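PDB 6FVI: centrosomal protein of 192 kDa from Homo sapiens, which is required for mitotic centrosome maturation and bipolar spindle assembly, acting as a centrosome-specific scaffold that activates the kinases AURKA and PLK1. Local coordinates for residues 55-65 / 76-87. Residues are numbered along the deposited sequence; the frame is centred on the assembly and turned at random.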
# COMPACT_ATOMS: atom_id res chain seq x y z
N TRP A 55 11.84 -6.42 -1.24
CA TRP A 55 10.58 -5.71 -1.42
C TRP A 55 10.82 -4.29 -1.87
O TRP A 55 11.86 -3.69 -1.58
CB TRP A 55 9.75 -5.76 -0.12
CG TRP A 55 10.40 -5.07 1.05
CD1 TRP A 55 11.25 -5.63 1.94
CD2 TRP A 55 10.26 -3.71 1.43
NE1 TRP A 55 11.68 -4.69 2.84
CE2 TRP A 55 11.07 -3.51 2.56
CE3 TRP A 55 9.49 -2.62 0.95
CZ2 TRP A 55 11.15 -2.28 3.21
CZ3 TRP A 55 9.57 -1.42 1.62
CH2 TRP A 55 10.40 -1.25 2.72
N HIS A 56 9.80 -3.73 -2.53
CA HIS A 56 9.84 -2.37 -3.00
C HIS A 56 8.42 -1.84 -3.09
O HIS A 56 7.54 -2.54 -3.59
CB HIS A 56 10.49 -2.34 -4.39
CG HIS A 56 10.40 -1.02 -5.08
ND1 HIS A 56 11.09 0.11 -4.71
CD2 HIS A 56 9.58 -0.64 -6.09
CE1 HIS A 56 10.79 1.09 -5.54
NE2 HIS A 56 9.85 0.67 -6.37
N LEU A 57 8.21 -0.62 -2.63
CA LEU A 57 6.92 0.07 -2.71
C LEU A 57 6.90 1.02 -3.82
O LEU A 57 7.86 1.75 -4.00
CB LEU A 57 6.69 1.05 -1.53
CG LEU A 57 6.90 0.46 -0.17
CD1 LEU A 57 6.66 1.35 0.98
CD2 LEU A 57 6.05 -0.80 0.01
N SER A 58 5.77 1.08 -4.51
CA SER A 58 5.63 2.08 -5.53
C SER A 58 4.22 2.55 -5.63
O SER A 58 3.27 1.85 -5.34
CB SER A 58 6.11 1.56 -6.86
OG SER A 58 5.25 0.53 -7.29
N SER A 59 4.09 3.82 -5.98
CA SER A 59 2.77 4.38 -6.18
C SER A 59 2.32 4.01 -7.57
O SER A 59 3.10 3.97 -8.52
CB SER A 59 2.74 5.88 -6.01
OG SER A 59 3.72 6.50 -6.83
N LEU A 60 1.03 3.81 -7.71
CA LEU A 60 0.52 3.39 -9.01
C LEU A 60 0.21 4.55 -9.95
O LEU A 60 0.18 4.37 -11.16
CB LEU A 60 -0.62 2.41 -8.82
CG LEU A 60 -0.14 1.18 -8.01
CD1 LEU A 60 -1.32 0.26 -7.79
CD2 LEU A 60 1.05 0.45 -8.62
N ALA A 61 -0.03 5.72 -9.37
CA ALA A 61 -0.27 6.97 -10.11
C ALA A 61 -0.19 8.06 -9.06
O ALA A 61 -0.27 7.77 -7.85
CB ALA A 61 -1.64 6.97 -10.75
N PRO A 62 -0.11 9.31 -9.49
CA PRO A 62 -0.04 10.41 -8.51
C PRO A 62 -1.31 10.47 -7.67
O PRO A 62 -2.34 9.91 -8.03
CB PRO A 62 0.11 11.66 -9.39
CG PRO A 62 0.81 11.13 -10.61
CD PRO A 62 0.14 9.81 -10.85
N PRO A 63 -1.26 11.17 -6.55
CA PRO A 63 -2.49 11.30 -5.75
C PRO A 63 -3.61 11.88 -6.56
O PRO A 63 -3.39 12.77 -7.38
CB PRO A 63 -2.07 12.27 -4.63
CG PRO A 63 -0.57 12.20 -4.59
CD PRO A 63 -0.16 11.98 -6.00
N TYR A 64 -4.81 11.41 -6.29
CA TYR A 64 -6.01 11.97 -6.85
C TYR A 64 -6.76 12.71 -5.77
O TYR A 64 -6.80 12.28 -4.60
CB TYR A 64 -6.88 10.91 -7.56
CG TYR A 64 -7.37 9.78 -6.70
CD1 TYR A 64 -6.56 8.67 -6.44
CD2 TYR A 64 -8.64 9.77 -6.17
CE1 TYR A 64 -7.01 7.62 -5.68
CE2 TYR A 64 -9.11 8.74 -5.40
CZ TYR A 64 -8.29 7.64 -5.17
OH TYR A 64 -8.72 6.59 -4.40
N VAL A 65 -7.32 13.87 -6.12
CA VAL A 65 -7.77 14.82 -5.13
C VAL A 65 -9.12 15.39 -5.53
O VAL A 65 -9.30 15.86 -6.65
CB VAL A 65 -6.75 15.96 -4.94
CG1 VAL A 65 -7.06 16.75 -3.68
CG2 VAL A 65 -5.33 15.40 -4.89
N ARG A 76 -5.34 15.29 -10.45
CA ARG A 76 -4.10 14.66 -9.99
C ARG A 76 -3.19 15.71 -9.38
O ARG A 76 -2.97 16.78 -9.97
CB ARG A 76 -3.36 13.98 -11.13
CG ARG A 76 -4.01 12.76 -11.70
CD ARG A 76 -3.89 11.53 -10.83
NE ARG A 76 -4.39 10.36 -11.55
CZ ARG A 76 -4.66 9.19 -10.99
NH1 ARG A 76 -4.44 9.00 -9.72
NH2 ARG A 76 -5.16 8.21 -11.73
N ALA A 77 -2.65 15.43 -8.20
CA ALA A 77 -1.67 16.34 -7.62
C ALA A 77 -0.39 16.29 -8.45
O ALA A 77 -0.03 15.25 -9.02
CB ALA A 77 -1.37 15.96 -6.19
N THR A 78 0.33 17.41 -8.46
CA THR A 78 1.60 17.52 -9.20
C THR A 78 2.81 17.29 -8.26
O THR A 78 3.94 17.51 -8.65
CB THR A 78 1.72 18.89 -9.84
OG1 THR A 78 1.68 19.86 -8.80
CG2 THR A 78 0.61 19.12 -10.84
N TYR A 79 2.54 16.86 -7.04
CA TYR A 79 3.55 16.63 -6.03
C TYR A 79 3.14 15.41 -5.21
O TYR A 79 2.02 14.94 -5.26
CB TYR A 79 3.69 17.89 -5.13
CG TYR A 79 2.44 18.20 -4.35
CD1 TYR A 79 1.40 18.95 -4.90
CD2 TYR A 79 2.26 17.72 -3.05
CE1 TYR A 79 0.22 19.20 -4.17
CE2 TYR A 79 1.12 17.97 -2.32
CZ TYR A 79 0.11 18.72 -2.88
OH TYR A 79 -0.98 18.99 -2.13
N ALA A 80 4.11 14.92 -4.44
CA ALA A 80 3.88 13.74 -3.59
C ALA A 80 3.26 14.18 -2.28
O ALA A 80 3.90 14.65 -1.37
CB ALA A 80 5.17 13.01 -3.37
N ALA A 81 1.97 14.05 -2.19
CA ALA A 81 1.25 14.34 -0.95
C ALA A 81 1.47 13.27 0.11
O ALA A 81 1.34 13.56 1.29
CB ALA A 81 -0.21 14.51 -1.22
N PHE A 82 1.82 12.07 -0.30
CA PHE A 82 2.12 10.97 0.63
C PHE A 82 3.55 10.53 0.40
O PHE A 82 3.99 10.40 -0.76
CB PHE A 82 1.19 9.79 0.41
CG PHE A 82 -0.28 10.10 0.56
CD1 PHE A 82 -0.83 10.26 1.83
CD2 PHE A 82 -1.10 10.26 -0.53
CE1 PHE A 82 -2.18 10.53 1.97
CE2 PHE A 82 -2.44 10.55 -0.39
CZ PHE A 82 -2.98 10.70 0.86
N ARG A 83 4.24 10.21 1.48
CA ARG A 83 5.59 9.66 1.39
C ARG A 83 5.73 8.49 2.33
O ARG A 83 5.27 8.53 3.45
CB ARG A 83 6.63 10.71 1.74
CG ARG A 83 6.75 11.79 0.68
CD ARG A 83 8.01 12.62 0.91
NE ARG A 83 8.24 13.60 -0.15
CZ ARG A 83 8.36 13.29 -1.44
NH1 ARG A 83 8.24 12.03 -1.83
NH2 ARG A 83 8.58 14.24 -2.35
N CYS A 84 6.39 7.45 1.84
CA CYS A 84 6.63 6.25 2.61
C CYS A 84 8.11 6.10 2.88
O CYS A 84 8.93 6.46 2.02
CB CYS A 84 6.15 5.02 1.84
SG CYS A 84 4.38 4.99 1.49
N SER A 85 8.47 5.54 4.03
CA SER A 85 9.86 5.30 4.39
C SER A 85 9.95 4.04 5.23
O SER A 85 9.22 3.92 6.21
CB SER A 85 10.35 6.47 5.23
OG SER A 85 11.67 6.25 5.64
N PRO A 86 10.85 3.11 4.94
CA PRO A 86 11.65 3.00 3.71
C PRO A 86 10.76 2.60 2.53
O PRO A 86 9.62 2.18 2.70
CB PRO A 86 12.65 1.87 4.03
CG PRO A 86 12.20 1.26 5.27
CD PRO A 86 11.05 1.96 5.84
N ILE A 87 11.35 2.73 1.34
CA ILE A 87 10.59 2.27 0.17
C ILE A 87 11.13 1.02 -0.47
O ILE A 87 10.46 0.45 -1.33
CB ILE A 87 10.33 3.35 -0.89
CG1 ILE A 87 11.64 3.75 -1.55
CG2 ILE A 87 9.62 4.53 -0.27
CD1 ILE A 87 11.45 4.73 -2.66
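Residues 55-65 and 76-87 run antiparallel and meet at both ends, Tyr64 beside Arg76 and Leu57 beside Ile87, while their middles stand apart. At the first end Tyr64 and Arg76 form an antiparallel non-hydrogen-bonded pair, and Ala77 N donates to Pro63 O (2.9 Å). At the other, Leu57 N gives a nearly straight bond to Ile87 O (2.8 Å, 170° at the hydrogen), just past the cis peptide before Pro86. His56 CA also brings its hydrogen to that oxygen.

The Arg76 chain bends at chi2 (-75°) and folds back over the Pro62-Pro63 backbone, where NH1 donates to Pro62 O (2.8 Å); the bond is bent (133° at the hydrogen), with the oxygen tilted from the guanidinium plane. Ala61 CB sits over one face of the same group, and the Tyr64 ring plane stands perpendicular to it. Pro63 packs its CB against Ala77 CB (4.1 Å) and its CG against Ala81 CB.

Beside the cis-Pro86 peptide, Trp55 turns its ring edge to Pro86 O, 3.5 Å from CH2, which also touches Pro86 CG. Trp55 CZ3 lies 3.6 Å from Ile87 C. An alanine here would remove the indole, and the Pro86 ring and the Ile87 carbonyl would probably lose the aromatic surface they rest against. Leu57 CD1 reaches Cys84 CB (3.8 Å), and both side chains also touch Val99 of strand 96-103.

Within PapD-like (ASH) domain 7, one of several domains of Cep192, the contact holds strand 53-66 to strand 82-91 near Leu57 and to the short strand 75-76 at Tyr64. All three hydrogen bonds across the segments end on backbone carbonyls: Ile87 O and Pro63 O each accept a peptide N-H, whereas Pro62 O takes a guanidinium N-H, a single bent bond that places the arginine's charged end against Ala61 and the Pro62 backbone.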